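Type II secretion ATPase XpsE (Xanthomonas campestris, PDB 2D28) belongs to the GspE family of cytoplasmic ATPases that serve bacterial type II secretion, and is represented by its N-terminal domain. Local coordinates at residues E101-P113 against T126-I140. The protein carries 1 engineered substitution. Numbering follows the deposited sequence.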
ATOM      1  N   GLU A 101      16.489   2.949   5.645  1.00 23.19           N
ATOM      2  CA  GLU A 101      17.356   2.065   4.917  1.00 25.78           C
ATOM      3  C   GLU A 101      18.166   1.282   5.968  1.00 27.05           C
ATOM      4  O   GLU A 101      18.815   1.911   6.824  1.00 28.02           O
ATOM      5  CB  GLU A 101      18.257   2.903   4.034  1.00 27.80           C
ATOM      6  CG  GLU A 101      18.211   2.584   2.570  1.00 30.70           C
ATOM      7  CD  GLU A 101      19.113   3.469   1.695  1.00 34.49           C
ATOM      8  OE1 GLU A 101      19.821   2.921   0.830  1.00 37.30           O
ATOM      9  OE2 GLU A 101      19.120   4.710   1.852  1.00 33.97           O
ATOM     10  N   ARG A 102      18.047  -0.043   5.976  1.00 26.59           N
ATOM     11  CA  ARG A 102      18.692  -0.913   6.983  1.00 27.10           C
ATOM     12  C   ARG A 102      19.139  -2.252   6.326  1.00 27.48           C
ATOM     13  O   ARG A 102      18.410  -2.880   5.521  1.00 26.12           O
ATOM     14  CB  ARG A 102      17.780  -1.224   8.162  1.00 27.09           C
ATOM     15  CG  ARG A 102      17.131  -0.046   8.915  1.00 29.62           C
ATOM     16  CD  ARG A 102      15.986  -0.472   9.888  1.00 31.32           C
ATOM     17  NE  ARG A 102      14.887  -1.175   9.190  1.00 28.52           N
ATOM     18  CZ  ARG A 102      14.237  -2.237   9.625  1.00 26.87           C
ATOM     19  NH1 ARG A 102      14.518  -2.800  10.791  1.00 30.83           N
ATOM     20  NH2 ARG A 102      13.282  -2.766   8.884  1.00 22.98           N
ATOM     21  N   ASP A 103      20.353  -2.693   6.687  1.00 27.81           N
ATOM     22  CA  ASP A 103      20.995  -3.890   6.123  1.00 26.31           C
ATOM     23  C   ASP A 103      20.890  -3.972   4.605  1.00 24.50           C
ATOM     24  O   ASP A 103      20.659  -5.029   4.033  1.00 24.42           O
ATOM     25  CB  ASP A 103      20.504  -5.177   6.778  1.00 28.32           C
ATOM     26  CG  ASP A 103      20.943  -5.293   8.249  1.00 32.38           C
ATOM     27  OD1 ASP A 103      21.889  -4.584   8.639  1.00 35.45           O
ATOM     28  OD2 ASP A 103      20.332  -6.010   9.069  1.00 34.73           O
ATOM     29  N   GLY A 104      21.110  -2.840   3.949  1.00 22.50           N
ATOM     30  CA  GLY A 104      21.123  -2.803   2.524  1.00 21.36           C
ATOM     31  C   GLY A 104      19.773  -2.866   1.823  1.00 19.72           C
ATOM     32  O   GLY A 104      19.702  -3.017   0.582  1.00 18.47           O
ATOM     33  N   ARG A 105      18.707  -2.733   2.597  1.00 18.62           N
ATOM     34  CA  ARG A 105      17.365  -2.599   2.052  1.00 16.66           C
ATOM     35  C   ARG A 105      16.648  -1.295   2.411  1.00 15.56           C
ATOM     36  O   ARG A 105      16.726  -0.761   3.519  1.00 15.66           O
ATOM     37  CB  ARG A 105      16.512  -3.782   2.475  1.00 16.74           C
ATOM     38  CG  ARG A 105      17.170  -5.129   2.195  1.00 20.38           C
ATOM     39  CD  ARG A 105      16.308  -6.352   2.573  1.00 22.50           C
ATOM     40  NE  ARG A 105      15.179  -6.587   1.692  1.00 19.38           N
ATOM     41  CZ  ARG A 105      14.509  -7.745   1.624  1.00 16.32           C
ATOM     42  NH1 ARG A 105      14.847  -8.716   2.404  1.00 10.14           N
ATOM     43  NH2 ARG A 105      13.521  -7.926   0.749  1.00 18.09           N
ATOM     44  N   LEU A 106      15.879  -0.821   1.464  1.00 13.14           N
ATOM     45  CA  LEU A 106      15.015   0.331   1.639  1.00 12.50           C
ATOM     46  C   LEU A 106      13.684  -0.076   2.234  1.00 11.70           C
ATOM     47  O   LEU A 106      12.920  -0.841   1.610  1.00 10.94           O
ATOM     48  CB  LEU A 106      14.825   1.025   0.264  1.00 12.46           C
ATOM     49  CG  LEU A 106      14.094   2.357   0.343  1.00 14.79           C
ATOM     50  CD1 LEU A 106      15.072   3.447   0.946  1.00 16.25           C
ATOM     51  CD2 LEU A 106      13.646   2.714  -1.061  1.00 16.89           C
ATOM     52  N   ASP A 107      13.372   0.464   3.425  1.00 12.25           N
ATOM     53  CA  ASP A 107      12.106   0.268   4.037  1.00 13.64           C
ATOM     54  C   ASP A 107      11.065   1.137   3.323  1.00 13.74           C
ATOM     55  O   ASP A 107      11.209   2.375   3.273  1.00 15.79           O
ATOM     56  CB  ASP A 107      12.095   0.541   5.512  1.00 12.03           C
ATOM     57  CG  ASP A 107      12.962  -0.390   6.298  1.00 16.88           C
ATOM     58  OD1 ASP A 107      12.796  -1.631   6.214  1.00 12.00           O
ATOM     59  OD2 ASP A 107      13.875   0.030   7.025  1.00 16.64           O
ATOM     60  N   LEU A 108      10.045   0.500   2.757  1.00 11.79           N
ATOM     61  CA  LEU A 108       8.998   1.220   2.044  1.00 11.79           C
ATOM     62  C   LEU A 108       7.665   0.922   2.654  1.00 12.45           C
ATOM     63  O   LEU A 108       7.180  -0.221   2.632  1.00 11.52           O
ATOM     64  CB  LEU A 108       9.018   0.817   0.569  1.00 10.81           C
ATOM     65  CG  LEU A 108       8.099   1.604  -0.357  1.00 10.09           C
ATOM     66  CD1 LEU A 108       8.773   2.933  -0.596  1.00 12.41           C
ATOM     67  CD2 LEU A 108       7.775   0.915  -1.703  1.00 14.20           C
ATOM     68  N   TRP A 109       7.031   1.970   3.136  1.00 11.02           N
ATOM     69  CA  TRP A 109       5.690   1.920   3.635  1.00  9.97           C
ATOM     70  C   TRP A 109       4.724   2.011   2.445  1.00 11.81           C
ATOM     71  O   TRP A 109       4.777   2.999   1.662  1.00 11.11           O
ATOM     72  CB  TRP A 109       5.521   3.110   4.568  1.00 10.18           C
ATOM     73  CG  TRP A 109       4.559   2.991   5.658  1.00 14.11           C
ATOM     74  CD1 TRP A 109       3.929   1.828   6.105  1.00 17.48           C
ATOM     75  CD2 TRP A 109       4.050   4.045   6.488  1.00 15.12           C
ATOM     76  NE1 TRP A 109       3.102   2.127   7.146  1.00 14.60           N
ATOM     77  CE2 TRP A 109       3.155   3.472   7.396  1.00 16.01           C
ATOM     78  CE3 TRP A 109       4.192   5.436   6.493  1.00 18.61           C
ATOM     79  CZ2 TRP A 109       2.446   4.228   8.332  1.00 17.91           C
ATOM     80  CZ3 TRP A 109       3.507   6.172   7.450  1.00 20.03           C
ATOM     81  CH2 TRP A 109       2.627   5.565   8.329  1.00 17.42           C
ATOM     82  N   ILE A 110       3.798   1.055   2.322  1.00  9.98           N
ATOM     83  CA  ILE A 110       3.026   0.961   1.094  1.00 10.87           C
ATOM     84  C   ILE A 110       1.581   0.654   1.390  1.00  9.45           C
ATOM     85  O   ILE A 110       1.284  -0.226   2.288  1.00  9.38           O
ATOM     86  CB  ILE A 110       3.720  -0.108   0.144  1.00 10.58           C
ATOM     87  CG1 ILE A 110       3.029  -0.239  -1.182  1.00 12.16           C
ATOM     88  CG2 ILE A 110       3.792  -1.471   0.867  1.00 12.69           C
ATOM     89  CD1 ILE A 110       3.815  -0.902  -2.236  1.00 12.15           C
ATOM     90  N   ALA A 111       0.675   1.370   0.726  1.00  8.40           N
ATOM     91  CA  ALA A 111      -0.779   1.135   0.899  1.00  9.46           C
ATOM     92  C   ALA A 111      -1.319  -0.071   0.166  1.00  9.96           C
ATOM     93  O   ALA A 111      -2.223  -0.802   0.695  1.00 10.14           O
ATOM     94  CB  ALA A 111      -1.630   2.404   0.581  1.00 10.10           C
ATOM     95  N   ASP A 112      -0.767  -0.276  -1.036  1.00 10.29           N
ATOM     96  CA  ASP A 112      -1.240  -1.263  -1.981  1.00 10.97           C
ATOM     97  C   ASP A 112      -0.131  -2.236  -2.376  1.00 10.83           C
ATOM     98  O   ASP A 112       0.328  -2.254  -3.504  1.00 11.56           O
ATOM     99  CB  ASP A 112      -1.853  -0.601  -3.200  1.00 11.32           C
ATOM    100  CG  ASP A 112      -3.021   0.320  -2.865  1.00 15.72           C
ATOM    101  OD1 ASP A 112      -3.849   0.020  -1.948  1.00 14.46           O
ATOM    102  OD2 ASP A 112      -3.197   1.366  -3.503  1.00 15.33           O
ATOM    103  N   PRO A 113       0.245  -3.113  -1.469  1.00 10.53           N
ATOM    104  CA  PRO A 113       1.367  -4.052  -1.720  1.00  9.14           C
ATOM    105  C   PRO A 113       1.134  -5.169  -2.712  1.00 10.82           C
ATOM    106  O   PRO A 113       2.104  -5.859  -3.034  1.00 12.47           O
ATOM    107  CB  PRO A 113       1.670  -4.581  -0.330  1.00 10.82           C
ATOM    108  CG  PRO A 113       0.358  -4.556   0.345  1.00 10.13           C
ATOM    109  CD  PRO A 113      -0.291  -3.273  -0.109  1.00 10.03           C
ATOM    110  N   THR A 126      14.784   3.257  -7.929  1.00 13.45           N
ATOM    111  CA  THR A 126      15.723   3.477  -6.811  1.00 15.11           C
ATOM    112  C   THR A 126      16.966   2.663  -7.005  1.00 15.20           C
ATOM    113  O   THR A 126      18.052   3.019  -6.524  1.00 16.74           O
ATOM    114  CB  THR A 126      15.110   3.108  -5.422  1.00 14.95           C
ATOM    115  OG1 THR A 126      14.635   1.736  -5.462  1.00 14.76           O
ATOM    116  CG2 THR A 126      13.862   3.969  -5.082  1.00 13.95           C
ATOM    117  N   GLY A 127      16.828   1.559  -7.706  1.00 15.68           N
ATOM    118  CA  GLY A 127      17.882   0.572  -7.777  1.00 17.04           C
ATOM    119  C   GLY A 127      18.222  -0.097  -6.451  1.00 17.44           C
ATOM    120  O   GLY A 127      19.278  -0.701  -6.347  1.00 18.04           O
ATOM    121  N   LEU A 128      17.321  -0.032  -5.476  1.00 15.44           N
ATOM    122  CA  LEU A 128      17.542  -0.596  -4.125  1.00 16.03           C
ATOM    123  C   LEU A 128      16.649  -1.776  -3.871  1.00 15.80           C
ATOM    124  O   LEU A 128      15.499  -1.823  -4.344  1.00 16.15           O
ATOM    125  CB  LEU A 128      17.279   0.438  -3.016  1.00 15.36           C
ATOM    126  CG  LEU A 128      18.326   1.569  -3.002  1.00 18.23           C
ATOM    127  CD1 LEU A 128      17.932   2.679  -2.077  1.00 17.08           C
ATOM    128  CD2 LEU A 128      19.774   1.092  -2.629  1.00 23.88           C
ATOM    129  N   PRO A 129      17.148  -2.753  -3.122  1.00 16.55           N
ATOM    130  CA  PRO A 129      16.262  -3.829  -2.674  1.00 15.97           C
ATOM    131  C   PRO A 129      15.303  -3.266  -1.615  1.00 15.19           C
ATOM    132  O   PRO A 129      15.681  -2.395  -0.847  1.00 16.97           O
ATOM    133  CB  PRO A 129      17.193  -4.914  -2.177  1.00 17.55           C
ATOM    134  CG  PRO A 129      18.553  -4.331  -2.024  1.00 15.40           C
ATOM    135  CD  PRO A 129      18.560  -2.967  -2.744  1.00 17.36           C
ATOM    136  N   LEU A 130      14.031  -3.644  -1.695  1.00 12.21           N
ATOM    137  CA  LEU A 130      12.981  -3.119  -0.837  1.00 10.93           C
ATOM    138  C   LEU A 130      12.637  -4.088   0.268  1.00 10.43           C
ATOM    139  O   LEU A 130      12.689  -5.320   0.054  1.00 11.32           O
ATOM    140  CB  LEU A 130      11.690  -2.906  -1.661  1.00 11.53           C
ATOM    141  CG  LEU A 130      11.879  -2.071  -2.979  1.00 11.28           C
ATOM    142  CD1 LEU A 130      10.557  -1.818  -3.656  1.00 11.70           C
ATOM    143  CD2 LEU A 130      12.509  -0.716  -2.721  1.00 10.85           C
ATOM    144  N   LEU A 131      12.200  -3.525   1.393  1.00 10.25           N
ATOM    145  CA  LEU A 131      11.471  -4.259   2.417  1.00 12.44           C
ATOM    146  C   LEU A 131      10.132  -3.546   2.560  1.00 11.65           C
ATOM    147  O   LEU A 131      10.078  -2.388   2.891  1.00 10.44           O
ATOM    148  CB  LEU A 131      12.235  -4.267   3.748  1.00 12.90           C
ATOM    149  CG  LEU A 131      11.888  -5.299   4.826  1.00 15.58           C
ATOM    150  CD1 LEU A 131      12.165  -6.730   4.372  1.00 13.34           C
ATOM    151  CD2 LEU A 131      12.683  -4.987   6.067  1.00 19.36           C
ATOM    152  N   LEU A 132       9.050  -4.256   2.241  1.00 11.09           N
ATOM    153  CA  LEU A 132       7.734  -3.695   2.219  1.00 10.92           C
ATOM    154  C   LEU A 132       7.050  -3.760   3.577  1.00 11.82           C
ATOM    155  O   LEU A 132       7.082  -4.765   4.241  1.00 11.35           O
ATOM    156  CB  LEU A 132       6.856  -4.397   1.194  1.00 11.00           C
ATOM    157  CG  LEU A 132       7.351  -4.256  -0.271  1.00 11.04           C
ATOM    158  CD1 LEU A 132       6.429  -5.076  -1.185  1.00 12.91           C
ATOM    159  CD2 LEU A 132       7.444  -2.770  -0.608  1.00 11.19           C
ATOM    160  N   HIS A 133       6.427  -2.646   3.975  1.00 12.22           N
ATOM    161  CA  HIS A 133       5.644  -2.575   5.198  1.00 10.96           C
ATOM    162  C   HIS A 133       4.296  -1.965   4.887  1.00 11.12           C
ATOM    163  O   HIS A 133       4.226  -0.882   4.247  1.00 10.17           O
ATOM    164  CB  HIS A 133       6.355  -1.661   6.185  1.00 10.98           C
ATOM    165  CG  HIS A 133       7.760  -2.070   6.515  1.00  8.97           C
ATOM    166  ND1 HIS A 133       8.861  -1.418   6.027  1.00 16.34           N
ATOM    167  CD2 HIS A 133       8.235  -2.974   7.392  1.00  2.02           C
ATOM    168  CE1 HIS A 133       9.961  -1.993   6.506  1.00 13.27           C
ATOM    169  NE2 HIS A 133       9.600  -2.974   7.299  1.00 14.16           N
ATOM    170  N   VAL A 134       3.226  -2.641   5.250  1.00 10.28           N
ATOM    171  CA  VAL A 134       1.890  -2.174   4.887  1.00 11.59           C
ATOM    172  C   VAL A 134       1.465  -1.082   5.912  1.00 11.99           C
ATOM    173  O   VAL A 134       1.678  -1.188   7.145  1.00 12.66           O
ATOM    174  CB  VAL A 134       0.853  -3.328   4.861  1.00 10.77           C
ATOM    175  CG1 VAL A 134      -0.546  -2.857   4.387  1.00 12.55           C
ATOM    176  CG2 VAL A 134       1.401  -4.578   4.076  1.00 13.25           C
ATOM    177  N   GLY A 135       0.900  -0.034   5.393  1.00 12.08           N
ATOM    178  CA  GLY A 135       0.353   1.062   6.193  1.00 10.93           C
ATOM    179  C   GLY A 135      -0.996   1.516   5.655  1.00 10.15           C
ATOM    180  O   GLY A 135      -1.383   1.290   4.494  1.00 10.01           O
ATOM    181  N   LEU A 136      -1.784   2.080   6.561  1.00 10.56           N
ATOM    182  CA  LEU A 136      -3.077   2.605   6.243  1.00 10.55           C
ATOM    183  C   LEU A 136      -2.799   3.850   5.302  1.00 11.47           C
ATOM    184  O   LEU A 136      -1.819   4.633   5.470  1.00 10.81           O
ATOM    185  CB  LEU A 136      -3.872   3.023   7.505  1.00 12.01           C
ATOM    186  CG  LEU A 136      -4.735   1.961   8.226  1.00 12.83           C
ATOM    187  CD1 LEU A 136      -3.860   0.912   8.908  1.00 14.81           C
ATOM    188  CD2 LEU A 136      -5.586   2.730   9.276  1.00 17.81           C
ATOM    189  N   ARG A 137      -3.578   3.870   4.250  1.00 10.84           N
ATOM    190  CA  ARG A 137      -3.434   4.813   3.174  1.00 12.27           C
ATOM    191  C   ARG A 137      -3.260   6.249   3.690  1.00 13.91           C
ATOM    192  O   ARG A 137      -2.358   6.974   3.256  1.00 11.41           O
ATOM    193  CB  ARG A 137      -4.638   4.724   2.246  1.00 12.35           C
ATOM    194  CG  ARG A 137      -4.456   5.504   0.870  1.00 14.79           C
ATOM    195  CD  ARG A 137      -5.668   5.359  -0.085  1.00 19.72           C
ATOM    196  NE  ARG A 137      -5.933   3.930  -0.199  1.00 19.03           N
ATOM    197  CZ  ARG A 137      -5.241   3.102  -0.958  1.00 18.87           C
ATOM    198  NH1 ARG A 137      -5.472   1.826  -0.828  1.00 18.31           N
ATOM    199  NH2 ARG A 137      -4.354   3.553  -1.860  1.00 18.17           N
ATOM    200  N   SER A 138      -4.142   6.683   4.579  1.00 15.18           N
ATOM    201  CA  SER A 138      -4.137   8.085   4.973  1.00 15.30           C
ATOM    202  C   SER A 138      -2.986   8.358   5.877  1.00 14.09           C
ATOM    203  O   SER A 138      -2.520   9.524   5.997  1.00 14.08           O
ATOM    204  CB  SER A 138      -5.453   8.410   5.714  1.00 18.58           C
ATOM    205  OG  SER A 138      -6.476   8.322   4.721  1.00 23.09           O
ATOM    206  N   GLU A 139      -2.540   7.338   6.623  1.00 14.34           N
ATOM    207  CA  GLU A 139      -1.366   7.504   7.472  1.00 13.06           C
ATOM    208  C   GLU A 139      -0.096   7.732   6.652  1.00 12.67           C
ATOM    209  O   GLU A 139       0.773   8.518   7.034  1.00 12.39           O
ATOM    210  CB  GLU A 139      -1.184   6.307   8.411  1.00 14.06           C
ATOM    211  CG  GLU A 139      -2.326   6.224   9.412  1.00 15.39           C
ATOM    212  CD  GLU A 139      -2.217   5.044  10.376  1.00 18.11           C
ATOM    213  OE1 GLU A 139      -1.150   4.465  10.507  1.00 16.69           O
ATOM    214  OE2 GLU A 139      -3.245   4.766  10.992  1.00 17.27           O
ATOM    215  N   ILE A 140       0.042   6.975   5.574  1.00 12.91           N
ATOM    216  CA  ILE A 140       1.123   7.171   4.600  1.00 12.20           C
ATOM    217  C   ILE A 140       1.019   8.574   3.983  1.00 13.87           C
ATOM    218  O   ILE A 140       2.028   9.295   3.897  1.00 13.07           O
ATOM    219  CB  ILE A 140       1.068   6.082   3.504  1.00 13.46           C
ATOM    220  CG1 ILE A 140       1.350   4.728   4.120  1.00 10.19           C
ATOM    221  CG2 ILE A 140       2.059   6.394   2.381  1.00 14.40           C
ATOM    222  CD1 ILE A 140       1.231   3.574   3.196  1.00  9.45           C
TER
HETATM  223  O   HOH W   1      -3.304  -0.121   3.101  1.00 16.69           O
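Ile140 lays its CG1 over one face of the Trp109 indole, 3.9 Å from the centroid of the six-membered ring and 19° off its normal, a CH-pi contact. At the edge of the same ring, in its plane, lie the carbonyl oxygens of His133 and Val134; NE1 comes close to CA of Gly135, but its hydrogen bond goes to Val67 O. CG anti to the backbone N (chi1 -152°) turns the pyrrole edge of the indole toward His133 and Gly135, while the six-membered ring reaches the first turn of helix 137-147, at Glu139 and Ile140. The guanidinium of Arg137 has Ala111 CB over one face, offset toward the rim, and the Asp112 carboxylate at its edge. This salt bridge is end-on and two-pronged: NH1 of Arg137 meets OD1 of Asp112 at 2.7 Å and NH2 meets OD2 at 3.0 Å, both on the syn side, which fixes the rotation of both groups. At the far end, Leu131 CD1 sits 3.7 Å above the centre of the Arg105 guanidinium, whose NH2 donates to Leu130 O at 2.8 Å. Between the backbones runs a parallel ladder of six hydrogen bonds, from Leu106 N to Pro129 O through to Gly135 N to Ile110 O. Where it ends, a water bridges Ala111 O and Gly135 O. Leu106 with Leu130 and Leu108 with Leu132 point the same way side by side, the second pair touching through their CD2 atoms at 3.9 Å. Strands 105-110 and 130-134 belong to a beta-alpha-beta unit: helix 116-126 packs on the leucine face, where Ile119 meets Ile110 and Leu132, while strand 96-102 runs antiparallel along the other edge of 105-110, and helix 51-62 brings His54 to Asp112 OD1.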